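Local coordinates for protein phosphoethanolamine N-methyltransferase 1 (Haemonchus contortus, PDB 4KRG) that transfers a methyl group from S-adenosylmethionine to the amine of phosphoethanolamine, probably opening the phosphocholine pathway of this nematode, at residues 130-135 / 159-164; 163-168 / 184-189; 370-375 / 393-398. All blocks are in the same frame, centred on the assembly; numbering follows the deposited sequence.

Contact 1: residues 130-135 / 159-164; sequences LMMYLS and RESCSE. With OPE (phosphoric acid mono-(2-amino-ethyl) ester), chain C; SAH (S-adenosyl-L-homocysteine), chain D.
Two flat groups organise this contact: the Tyr-133 phenol and the Glu-160 carboxylate. Over one face of the phenol, towards its rim, lies CG of Met-132, 3.7 Å above the ring plane. At the ring's edge the amine of phosphoethanolamine (OPE) gives its N-H to the hydroxyl, with N 3.1 Å from Tyr-133 OH. The substrate nitrogen is thus held close to S-adenosylhomocysteine (SAH), as expected of a methyl-transfer site.

The carboxylate receives the N-H groups of Leu-130, Met-131 and Met-132, the last two in a short 3-10 turn. Leu-130 N meets the syn lone pair of Glu-160 OE2 at 3.2 Å, while Met-131 N comes to the same oxygen from above the carboxylate plane, 2.8 Å away. Glu-160 OE1 accepts Met-132 N at 3.0 Å, again from above the plane. A bend at chi2 (-66°) shapes the glutamate chain, and such donors would probably favour its ionised form.

Selenomethionine Met-132 bends at chi3 (-80°) and sets its CE 3.3 Å from Ser-161 OG. That hydroxyl donates a very short bond to the phosphate, Ser-161 OG to OPE O2 measuring 2.5 Å.

The turn joins strand 122-126 to helix 136-149, whose Val-139 and Phe-142 pack on Met-131, while Glu-160 on strand 154-161 touches Trp-234 of strand 231-240 and Tyr-192 of helix 189-198.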
loop_
_atom_site.group_PDB
_atom_site.type_symbol
_atom_site.label_atom_id
_atom_site.label_comp_id
_atom_site.label_asym_id
_atom_site.label_seq_id
_atom_site.Cartn_x
_atom_site.Cartn_y
_atom_site.Cartn_z
ATOM N N LEU A 130 -3.526 12.403 6.986
ATOM C CA LEU A 130 -3.827 13.782 6.588
ATOM C C LEU A 130 -4.756 13.923 5.375
ATOM O O LEU A 130 -5.691 14.724 5.405
ATOM C CB LEU A 130 -2.545 14.584 6.360
ATOM C CG LEU A 130 -2.761 16.064 6.018
ATOM C CD1 LEU A 130 -3.435 16.800 7.175
ATOM C CD2 LEU A 130 -1.449 16.737 5.640
HETATM N N MSE A 131 -4.499 13.157 4.318
HETATM C CA MSE A 131 -5.322 13.239 3.106
HETATM C C MSE A 131 -6.802 12.975 3.389
HETATM O O MSE A 131 -7.681 13.545 2.747
HETATM C CB MSE A 131 -4.832 12.262 2.029
HETATM C CG MSE A 131 -3.390 12.431 1.573
HETATM SE SE MSE A 131 -2.999 14.219 0.878
HETATM C CE MSE A 131 -2.332 15.006 2.549
HETATM N N MSE A 132 -7.064 12.103 4.356
HETATM C CA MSE A 132 -8.423 11.754 4.755
HETATM C C MSE A 132 -9.163 12.956 5.348
HETATM O O MSE A 132 -10.384 12.922 5.493
HETATM C CB MSE A 132 -8.374 10.625 5.779
HETATM C CG MSE A 132 -7.530 10.997 6.977
HETATM SE SE MSE A 132 -6.834 9.472 7.987
HETATM C CE MSE A 132 -8.438 9.039 9.012
ATOM N N TYR A 133 -8.422 14.009 5.698
ATOM C CA TYR A 133 -9.023 15.235 6.225
ATOM C C TYR A 133 -9.023 16.364 5.188
ATOM O O TYR A 133 -9.237 17.529 5.529
ATOM C CB TYR A 133 -8.323 15.683 7.517
ATOM C CG TYR A 133 -8.333 14.640 8.612
ATOM C CD1 TYR A 133 -9.525 14.226 9.191
ATOM C CD2 TYR A 133 -7.149 14.076 9.077
ATOM C CE1 TYR A 133 -9.538 13.268 10.192
ATOM C CE2 TYR A 133 -7.154 13.118 10.084
ATOM C CZ TYR A 133 -8.354 12.721 10.635
ATOM O OH TYR A 133 -8.376 11.766 11.621
ATOM N N LEU A 134 -8.789 16.009 3.928
ATOM C CA LEU A 134 -8.848 16.957 2.815
ATOM C C LEU A 134 -9.889 16.505 1.792
ATOM O O LEU A 134 -10.184 15.322 1.701
ATOM C CB LEU A 134 -7.488 17.068 2.127
ATOM C CG LEU A 134 -6.310 17.555 2.970
ATOM C CD1 LEU A 134 -5.034 17.609 2.146
ATOM C CD2 LEU A 134 -6.604 18.911 3.557
ATOM N N SER A 135 -10.443 17.436 1.016
ATOM C CA SER A 135 -11.353 17.059 -0.066
ATOM C C SER A 135 -10.532 16.480 -1.202
ATOM O O SER A 135 -9.311 16.622 -1.217
ATOM C CB SER A 135 -12.136 18.266 -0.569
ATOM O OG SER A 135 -11.261 19.200 -1.172
ATOM N N ARG A 159 0.249 8.115 4.849
ATOM C CA ARG A 159 -0.398 6.991 5.507
ATOM C C ARG A 159 -1.836 7.396 5.760
ATOM O O ARG A 159 -2.091 8.446 6.349
ATOM C CB ARG A 159 0.280 6.679 6.839
ATOM C CG ARG A 159 -0.396 5.550 7.609
ATOM C CD ARG A 159 -1.394 6.045 8.649
ATOM N NE ARG A 159 -1.800 4.954 9.531
ATOM C CZ ARG A 159 -1.112 4.563 10.600
ATOM N NH1 ARG A 159 0.018 5.178 10.936
ATOM N NH2 ARG A 159 -1.555 3.556 11.336
ATOM N N GLU A 160 -2.784 6.580 5.316
ATOM C CA GLU A 160 -4.179 6.960 5.461
ATOM C C GLU A 160 -5.044 5.810 5.957
ATOM O O GLU A 160 -4.747 4.643 5.702
ATOM C CB GLU A 160 -4.734 7.486 4.132
ATOM C CG GLU A 160 -3.948 8.631 3.520
ATOM C CD GLU A 160 -4.011 9.909 4.350
ATOM O OE1 GLU A 160 -4.988 10.081 5.116
ATOM O OE2 GLU A 160 -3.087 10.747 4.235
ATOM N N SER A 161 -6.109 6.146 6.678
ATOM C CA SER A 161 -7.128 5.167 7.012
ATOM C C SER A 161 -7.930 4.945 5.747
ATOM O O SER A 161 -8.651 5.841 5.290
ATOM C CB SER A 161 -8.050 5.682 8.111
ATOM O OG SER A 161 -7.322 5.926 9.294
ATOM N N CYS A 162 -7.795 3.764 5.165
ATOM C CA CYS A 162 -8.479 3.497 3.915
ATOM C C CYS A 162 -9.769 2.720 4.148
ATOM O O CYS A 162 -9.799 1.793 4.954
ATOM C CB CYS A 162 -7.545 2.773 2.939
ATOM S SG CYS A 162 -6.141 3.789 2.414
ATOM N N SER A 163 -10.833 3.145 3.469
ATOM C CA SER A 163 -12.143 2.481 3.484
ATOM C C SER A 163 -12.932 2.502 4.803
ATOM O O SER A 163 -14.160 2.446 4.783
ATOM C CB SER A 163 -12.047 1.052 2.947
ATOM O OG SER A 163 -11.743 1.059 1.570
ATOM N N GLU A 164 -12.239 2.576 5.936
ATOM C CA GLU A 164 -12.896 2.567 7.242
ATOM C C GLU A 164 -11.996 3.211 8.295
ATOM O O GLU A 164 -10.791 3.342 8.085
ATOM C CB GLU A 164 -13.203 1.131 7.660
ATOM C CG GLU A 164 -11.981 0.357 8.113
ATOM C CD GLU A 164 -12.270 -1.102 8.399
ATOM O OE1 GLU A 164 -12.185 -1.507 9.577
ATOM O OE2 GLU A 164 -12.572 -1.847 7.443
HETATM C CA OPE C . -7.220 7.946 13.161
HETATM C CB OPE C . -6.439 9.055 13.785
HETATM O O1 OPE C . -9.646 6.416 13.366
HETATM O O2 OPE C . -9.008 6.438 11.000
HETATM O O3 OPE C . -10.749 8.033 11.798
HETATM O O4 OPE C . -8.353 8.330 12.473
HETATM N N OPE C . -6.090 10.169 12.942
HETATM P P OPE C . -9.476 7.295 12.148
HETATM N N SAH D . 0.145 13.073 12.119
HETATM C CA SAH D . 0.050 13.036 13.587
HETATM C CB SAH D . -1.401 13.460 14.002
HETATM C CG SAH D . -2.500 12.626 13.346
HETATM S SD SAH D . -4.193 13.228 13.612
HETATM C C SAH D . 0.393 11.698 14.109
HETATM O O SAH D . 0.110 10.702 13.461
HETATM O OXT SAH D . 0.660 11.587 15.286
HETATM C "C5'" SAH D . -4.399 14.606 12.454
HETATM C "C4'" SAH D . -3.596 15.778 12.611
HETATM O "O4'" SAH D . -3.582 16.525 11.365
HETATM C "C3'" SAH D . -4.153 16.684 13.634
HETATM O "O3'" SAH D . -3.097 17.276 14.356
HETATM C "C2'" SAH D . -4.852 17.706 12.868
HETATM O "O2'" SAH D . -4.911 18.913 13.575
HETATM C "C1'" SAH D . -4.017 17.819 11.648
HETATM N N9 SAH D . -4.744 18.400 10.465
HETATM C C8 SAH D . -5.834 17.915 9.858
HETATM N N7 SAH D . -6.049 18.659 8.772
HETATM C C5 SAH D . -5.109 19.603 8.681
HETATM C C6 SAH D . -4.853 20.638 7.766
HETATM N N6 SAH D . -5.664 20.850 6.677
HETATM N N1 SAH D . -3.781 21.422 7.983
HETATM C C2 SAH D . -2.978 21.242 9.024
HETATM N N3 SAH D . -3.200 20.261 9.916
HETATM C C4 SAH D . -4.249 19.432 9.768
#

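Contact 2: residues 163-168 / 184-189. With OPE (phosphoric acid mono-(2-amino-ethyl) ester), chain C.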
loop_
_atom_site.group_PDB
_atom_site.type_symbol
_atom_site.label_atom_id
_atom_site.label_comp_id
_atom_site.label_asym_id
_atom_site.label_seq_id
_atom_site.Cartn_x
_atom_site.Cartn_y
_atom_site.Cartn_z
ATOM N N SER A 163 -10.833 3.145 3.469
ATOM C CA SER A 163 -12.143 2.481 3.484
ATOM C C SER A 163 -12.932 2.502 4.803
ATOM O O SER A 163 -14.160 2.446 4.783
ATOM C CB SER A 163 -12.047 1.052 2.947
ATOM O OG SER A 163 -11.743 1.059 1.570
ATOM N N GLU A 164 -12.239 2.576 5.936
ATOM C CA GLU A 164 -12.896 2.567 7.242
ATOM C C GLU A 164 -11.996 3.211 8.295
ATOM O O GLU A 164 -10.791 3.342 8.085
ATOM C CB GLU A 164 -13.203 1.131 7.660
ATOM C CG GLU A 164 -11.981 0.357 8.113
ATOM C CD GLU A 164 -12.270 -1.102 8.399
ATOM O OE1 GLU A 164 -12.185 -1.507 9.577
ATOM O OE2 GLU A 164 -12.572 -1.847 7.443
ATOM N N PRO A 165 -12.570 3.601 9.444
ATOM C CA PRO A 165 -11.696 4.205 10.453
ATOM C C PRO A 165 -10.668 3.210 10.971
ATOM O O PRO A 165 -10.883 2.001 10.888
ATOM C CB PRO A 165 -12.668 4.586 11.577
ATOM C CG PRO A 165 -14.003 4.684 10.912
ATOM C CD PRO A 165 -13.982 3.607 9.867
ATOM N N SER A 166 -9.569 3.722 11.509
ATOM C CA SER A 166 -8.512 2.878 12.047
ATOM C C SER A 166 -9.070 1.861 13.023
ATOM O O SER A 166 -8.646 0.709 13.040
ATOM C CB SER A 166 -7.463 3.728 12.752
ATOM O OG SER A 166 -8.005 4.344 13.899
ATOM N N THR A 167 -10.035 2.302 13.825
ATOM C CA THR A 167 -10.676 1.458 14.824
ATOM C C THR A 167 -11.906 0.721 14.287
ATOM O O THR A 167 -12.743 0.271 15.058
ATOM C CB THR A 167 -11.071 2.272 16.073
ATOM O OG1 THR A 167 -11.821 3.429 15.675
ATOM C CG2 THR A 167 -9.834 2.707 16.839
ATOM N N GLY A 168 -12.019 0.598 12.970
ATOM C CA GLY A 168 -13.060 -0.224 12.379
ATOM C C GLY A 168 -14.468 0.296 12.610
ATOM O O GLY A 168 -14.652 1.374 13.175
ATOM N N THR A 184 -14.635 12.559 8.128
ATOM C CA THR A 184 -13.441 11.967 7.542
ATOM C C THR A 184 -13.711 11.277 6.198
ATOM O O THR A 184 -14.754 10.648 6.007
ATOM C CB THR A 184 -12.815 10.969 8.525
ATOM O OG1 THR A 184 -12.722 11.583 9.816
ATOM C CG2 THR A 184 -11.442 10.544 8.061
ATOM N N HIS A 185 -12.771 11.423 5.267
ATOM C CA HIS A 185 -12.828 10.747 3.978
ATOM C C HIS A 185 -12.045 9.445 4.049
ATOM O O HIS A 185 -10.815 9.458 4.018
ATOM C CB HIS A 185 -12.198 11.616 2.891
ATOM C CG HIS A 185 -12.967 12.867 2.576
ATOM N ND1 HIS A 185 -14.008 12.893 1.682
ATOM C CD2 HIS A 185 -12.813 14.139 3.022
ATOM C CE1 HIS A 185 -14.479 14.126 1.592
ATOM N NE2 HIS A 185 -13.773 14.900 2.394
ATOM N N TYR A 186 -12.748 8.322 4.141
ATOM C CA TYR A 186 -12.092 7.015 4.139
ATOM C C TYR A 186 -12.086 6.448 2.727
ATOM O O TYR A 186 -13.010 5.744 2.322
ATOM C CB TYR A 186 -12.787 6.063 5.115
ATOM C CG TYR A 186 -12.801 6.588 6.527
ATOM C CD1 TYR A 186 -11.647 6.593 7.293
ATOM C CD2 TYR A 186 -13.964 7.096 7.088
ATOM C CE1 TYR A 186 -11.649 7.085 8.582
ATOM C CE2 TYR A 186 -13.977 7.585 8.379
ATOM C CZ TYR A 186 -12.819 7.575 9.118
ATOM O OH TYR A 186 -12.822 8.064 10.397
ATOM N N ARG A 187 -11.039 6.771 1.976
ATOM C CA ARG A 187 -10.963 6.398 0.566
ATOM C C ARG A 187 -10.442 4.977 0.399
ATOM O O ARG A 187 -9.878 4.410 1.327
ATOM C CB ARG A 187 -10.061 7.376 -0.188
ATOM C CG ARG A 187 -10.510 8.831 -0.078
ATOM C CD ARG A 187 -9.695 9.748 -0.962
ATOM N NE ARG A 187 -10.226 11.109 -0.947
ATOM C CZ ARG A 187 -9.841 12.054 -0.099
ATOM N NH1 ARG A 187 -8.914 11.793 0.802
ATOM N NH2 ARG A 187 -10.390 13.260 -0.153
ATOM N N PHE A 188 -10.634 4.406 -0.784
ATOM C CA PHE A 188 -10.046 3.109 -1.098
ATOM C C PHE A 188 -8.546 3.268 -1.304
ATOM O O PHE A 188 -8.105 4.238 -1.917
ATOM C CB PHE A 188 -10.645 2.549 -2.385
ATOM C CG PHE A 188 -12.139 2.506 -2.397
ATOM C CD1 PHE A 188 -12.854 2.209 -1.247
ATOM C CD2 PHE A 188 -12.830 2.751 -3.569
ATOM C CE1 PHE A 188 -14.239 2.164 -1.269
ATOM C CE2 PHE A 188 -14.210 2.703 -3.602
ATOM C CZ PHE A 188 -14.917 2.411 -2.449
ATOM N N SER A 189 -7.771 2.307 -0.803
ATOM C CA SER A 189 -6.312 2.319 -0.931
ATOM C C SER A 189 -5.863 2.450 -2.376
ATOM O O SER A 189 -4.864 3.103 -2.669
ATOM C CB SER A 189 -5.722 1.038 -0.350
ATOM O OG SER A 189 -6.402 -0.092 -0.857
HETATM C CA OPE C . -7.220 7.946 13.161
HETATM C CB OPE C . -6.439 9.055 13.785
HETATM O O1 OPE C . -9.646 6.416 13.366
HETATM O O2 OPE C . -9.008 6.438 11.000
HETATM O O3 OPE C . -10.749 8.033 11.798
HETATM O O4 OPE C . -8.353 8.330 12.473
HETATM N N OPE C . -6.090 10.169 12.942
HETATM P P OPE C . -9.476 7.295 12.148
#
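In this class I, Rossmann-like methyltransferase the phosphate of phosphoethanolamine (OPE) is received by two loop segments between strand 154-161 and helix 189-198, one of which forms a type I beta turn from Pro-165 to Gly-168. Tyr-186 spans the gap between them. Its CG stands anti to the carbonyl carbon (chi1 -58°), which sends the ring along the backbone of the opposite segment.

At the root, CB of Tyr-186 rests 3.6 Å from the carbonyl carbon of Ser-163. One step out, CD1 comes close to the Glu-164 carbonyl oxygen, and CE1 approaches Pro-165 CA to 3.4 Å. The Glu-164 to Pro-165 peptide therefore lies over one face, where Pro-165 CD makes a CH-pi contact 4.2 Å from the Tyr-186 ring centroid and only 10° off its normal. CG2 of Thr-184 packs on the opposite face, so the ring is sandwiched. At the tip, Tyr-186 OH donates to OPE O3 at 2.5 Å, the phosphate oxygen lying in the ring plane; Asn-182 also bonds this hydroxyl.

The beta turn grips two further phosphate oxygens. Ser-166 N points its N-H at OPE O2 over 2.8 Å, and Ser-166 OG, in the crowded position between backbone N and carbonyl carbon, donates to OPE O1 at 2.7 Å. His-176 adds a further hydrogen bond to the ligand.

Behind the pocket, Ser-163 N bonds Arg-187 O from above the carbonyl plane, and Ser-163 OG sits in the plane of the Phe-188 ring, at its edge, 3.2 Å from CD1.

Contact 3: residues 370-375 / 393-398. With BOG (octyl beta-D-glucopyranoside), chain E.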
loop_
_atom_site.group_PDB
_atom_site.type_symbol
_atom_site.label_atom_id
_atom_site.label_comp_id
_atom_site.label_asym_id
_atom_site.label_seq_id
_atom_site.Cartn_x
_atom_site.Cartn_y
_atom_site.Cartn_z
ATOM N N ALA A 370 15.466 -9.818 4.075
ATOM C CA ALA A 370 14.500 -10.901 4.184
ATOM C C ALA A 370 15.024 -12.158 3.514
ATOM O O ALA A 370 15.690 -12.099 2.483
ATOM C CB ALA A 370 13.184 -10.500 3.557
ATOM N N SER A 371 14.713 -13.301 4.113
ATOM C CA SER A 371 14.945 -14.585 3.478
ATOM C C SER A 371 13.689 -15.436 3.664
ATOM O O SER A 371 13.513 -16.089 4.691
ATOM C CB SER A 371 16.176 -15.266 4.067
ATOM O OG SER A 371 17.357 -14.558 3.720
ATOM N N PHE A 372 12.802 -15.405 2.676
ATOM C CA PHE A 372 11.561 -16.164 2.757
ATOM C C PHE A 372 11.847 -17.652 2.654
ATOM O O PHE A 372 12.923 -18.044 2.212
ATOM C CB PHE A 372 10.605 -15.742 1.649
ATOM C CG PHE A 372 10.068 -14.354 1.811
ATOM C CD1 PHE A 372 8.843 -14.141 2.423
ATOM C CD2 PHE A 372 10.784 -13.258 1.355
ATOM C CE1 PHE A 372 8.339 -12.861 2.575
ATOM C CE2 PHE A 372 10.285 -11.976 1.507
ATOM C CZ PHE A 372 9.060 -11.781 2.117
ATOM N N ASP A 373 10.882 -18.478 3.049
ATOM C CA ASP A 373 11.097 -19.926 3.112
ATOM C C ASP A 373 10.748 -20.686 1.832
ATOM O O ASP A 373 11.215 -21.802 1.622
ATOM C CB ASP A 373 10.345 -20.527 4.305
ATOM C CG ASP A 373 10.927 -20.085 5.642
ATOM O OD1 ASP A 373 12.030 -20.563 5.997
ATOM O OD2 ASP A 373 10.285 -19.266 6.335
ATOM N N CYS A 374 9.926 -20.069 0.985
ATOM C CA CYS A 374 9.481 -20.669 -0.266
ATOM C C CYS A 374 8.771 -19.615 -1.111
ATOM O O CYS A 374 8.432 -18.538 -0.615
ATOM C CB CYS A 374 8.520 -21.822 0.015
ATOM S SG CYS A 374 6.996 -21.287 0.808
HETATM N N MSE A 375 8.550 -19.926 -2.386
HETATM C CA MSE A 375 7.761 -19.067 -3.264
HETATM C C MSE A 375 6.616 -19.838 -3.902
HETATM O O MSE A 375 6.807 -20.954 -4.367
HETATM C CB MSE A 375 8.631 -18.468 -4.366
HETATM C CG MSE A 375 7.820 -17.922 -5.532
HETATM SE SE MSE A 375 8.827 -16.718 -6.693
HETATM C CE MSE A 375 9.898 -18.079 -7.631
ATOM N N ALA A 393 16.331 -15.102 -5.678
ATOM C CA ALA A 393 17.192 -15.798 -4.720
ATOM C C ALA A 393 17.741 -14.888 -3.622
ATOM O O ALA A 393 18.018 -15.341 -2.515
ATOM C CB ALA A 393 18.331 -16.477 -5.443
ATOM N N SER A 394 17.901 -13.605 -3.925
ATOM C CA SER A 394 18.455 -12.674 -2.950
ATOM C C SER A 394 17.503 -12.430 -1.778
ATOM O O SER A 394 17.906 -11.858 -0.763
ATOM C CB SER A 394 18.843 -11.347 -3.610
ATOM O OG SER A 394 17.704 -10.687 -4.126
ATOM N N ILE A 395 16.248 -12.862 -1.915
ATOM C CA ILE A 395 15.299 -12.813 -0.799
ATOM C C ILE A 395 14.790 -14.196 -0.390
ATOM O O ILE A 395 13.827 -14.297 0.368
ATOM C CB ILE A 395 14.091 -11.880 -1.069
ATOM C CG1 ILE A 395 13.219 -12.421 -2.200
ATOM C CG2 ILE A 395 14.544 -10.467 -1.374
ATOM C CD1 ILE A 395 11.932 -11.630 -2.391
HETATM N N MSE A 396 15.440 -15.253 -0.883
HETATM C CA MSE A 396 15.091 -16.638 -0.519
HETATM C C MSE A 396 16.153 -17.285 0.357
HETATM O O MSE A 396 17.348 -17.050 0.162
HETATM C CB MSE A 396 14.946 -17.516 -1.766
HETATM C CG MSE A 396 13.746 -17.251 -2.611
HETATM SE SE MSE A 396 12.056 -17.654 -1.708
HETATM C CE MSE A 396 11.320 -15.870 -1.860
ATOM N N LYS A 397 15.733 -18.127 1.298
ATOM C CA LYS A 397 16.695 -18.916 2.056
ATOM C C LYS A 397 17.398 -19.887 1.110
ATOM O O LYS A 397 16.900 -20.148 0.015
ATOM C CB LYS A 397 16.014 -19.662 3.204
ATOM C CG LYS A 397 15.476 -18.740 4.276
ATOM C CD LYS A 397 15.428 -19.398 5.644
ATOM C CE LYS A 397 14.560 -18.588 6.596
ATOM N NZ LYS A 397 14.189 -19.377 7.801
ATOM N N PRO A 398 18.575 -20.398 1.506
ATOM C CA PRO A 398 19.197 -21.428 0.671
ATOM C C PRO A 398 18.249 -22.604 0.494
ATOM O O PRO A 398 17.616 -23.010 1.470
ATOM C CB PRO A 398 20.410 -21.865 1.503
ATOM C CG PRO A 398 20.758 -20.657 2.310
ATOM C CD PRO A 398 19.442 -19.991 2.626
HETATM C C1 BOG E . 11.998 -13.974 7.247
HETATM O O1 BOG E . 11.333 -12.787 7.011
HETATM C C2 BOG E . 13.287 -13.733 8.007
HETATM O O2 BOG E . 14.159 -12.969 7.190
HETATM C C3 BOG E . 13.936 -15.030 8.355
HETATM O O3 BOG E . 15.136 -14.782 9.140
HETATM C C4 BOG E . 13.009 -15.927 9.109
HETATM O O4 BOG E . 13.633 -17.200 9.366
HETATM C C5 BOG E . 11.722 -16.150 8.327
HETATM O O5 BOG E . 11.086 -14.864 8.007
HETATM C C6 BOG E . 10.774 -16.952 9.102
HETATM O O6 BOG E . 10.243 -17.920 8.252
HETATM C "C1'" BOG E . 10.613 -12.796 5.779
HETATM C "C2'" BOG E . 9.956 -11.401 5.609
HETATM C "C3'" BOG E . 9.070 -11.042 6.790
HETATM C "C4'" BOG E . 7.700 -10.833 6.603
HETATM C "C5'" BOG E . 6.725 -11.200 7.757
HETATM C "C6'" BOG E . 5.276 -10.772 7.491
HETATM C "C7'" BOG E . 4.418 -11.867 6.813
HETATM C "C8'" BOG E . 3.401 -12.426 7.749
HETATM O O HOH W 1 17.574 -10.246 1.730
#
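Lys-397 NZ is gripped twice: by a salt bridge to the syn lone pair of Asp-373 OD1, 3.1 Å away, and by O4 of a bound octyl glucoside (BOG), which accepts its hydrogen bond at 2.7 Å. The lysine chain runs extended beyond CG, alongside the aspartate and pointing the same way. The other carboxylate oxygen, Asp-373 OD2, takes a hydrogen bond from Thr-297 N. Ser-371 N donates to BOG O2 at 3.1 Å.

Beneath this polar rim the segments form a parallel bridge between Phe-372 and Met-396, near the start of strand 372-378, which runs parallel to 297-302 and 400-408. Phe-372 N donates to Ile-395 O at 2.8 Å, and Lys-397 N returns a bond to Phe-372 O at 3.0 Å, nearly along the C=O axis. Met-396, a selenomethionine, bends at chi2 (-65°) and chi3, bringing its CE 3.6 Å from Phe-372 CB. The Phe-372 ring meets Ile-395 O in plane at its edge and carries BOG C1' over its centre, 3.9 Å above; Trp-365 joins it edge-to-face.

The detergent is held through both its parts, sugar hydroxyls and first alkyl carbons, consistent with an amphipathic site, a charged rim beside a buried aromatic face.

Contacts 1 and 2 are adjoining parts of one substrate site: their centres lie 6 Å apart, they share Ser-163 and Glu-164, and both touch phosphoethanolamine. Every touching residue of contact 1 is buried, and a carboxylate there holds backbone N-H groups near the cofactor, whereas the partly buried contact 2 relies on loop backbone, proline and an aromatic ring around the phosphate. Arg-187 and His-185 tie them together by bonding to backbone oxygens of 130-135. Contact 3 stands about 35 Å from contact 1, between centres, on the opposite side of the chain's centre. Mostly buried too, it has a parallel strand bridge, buried apolar side chains and a charged rim that holds detergent.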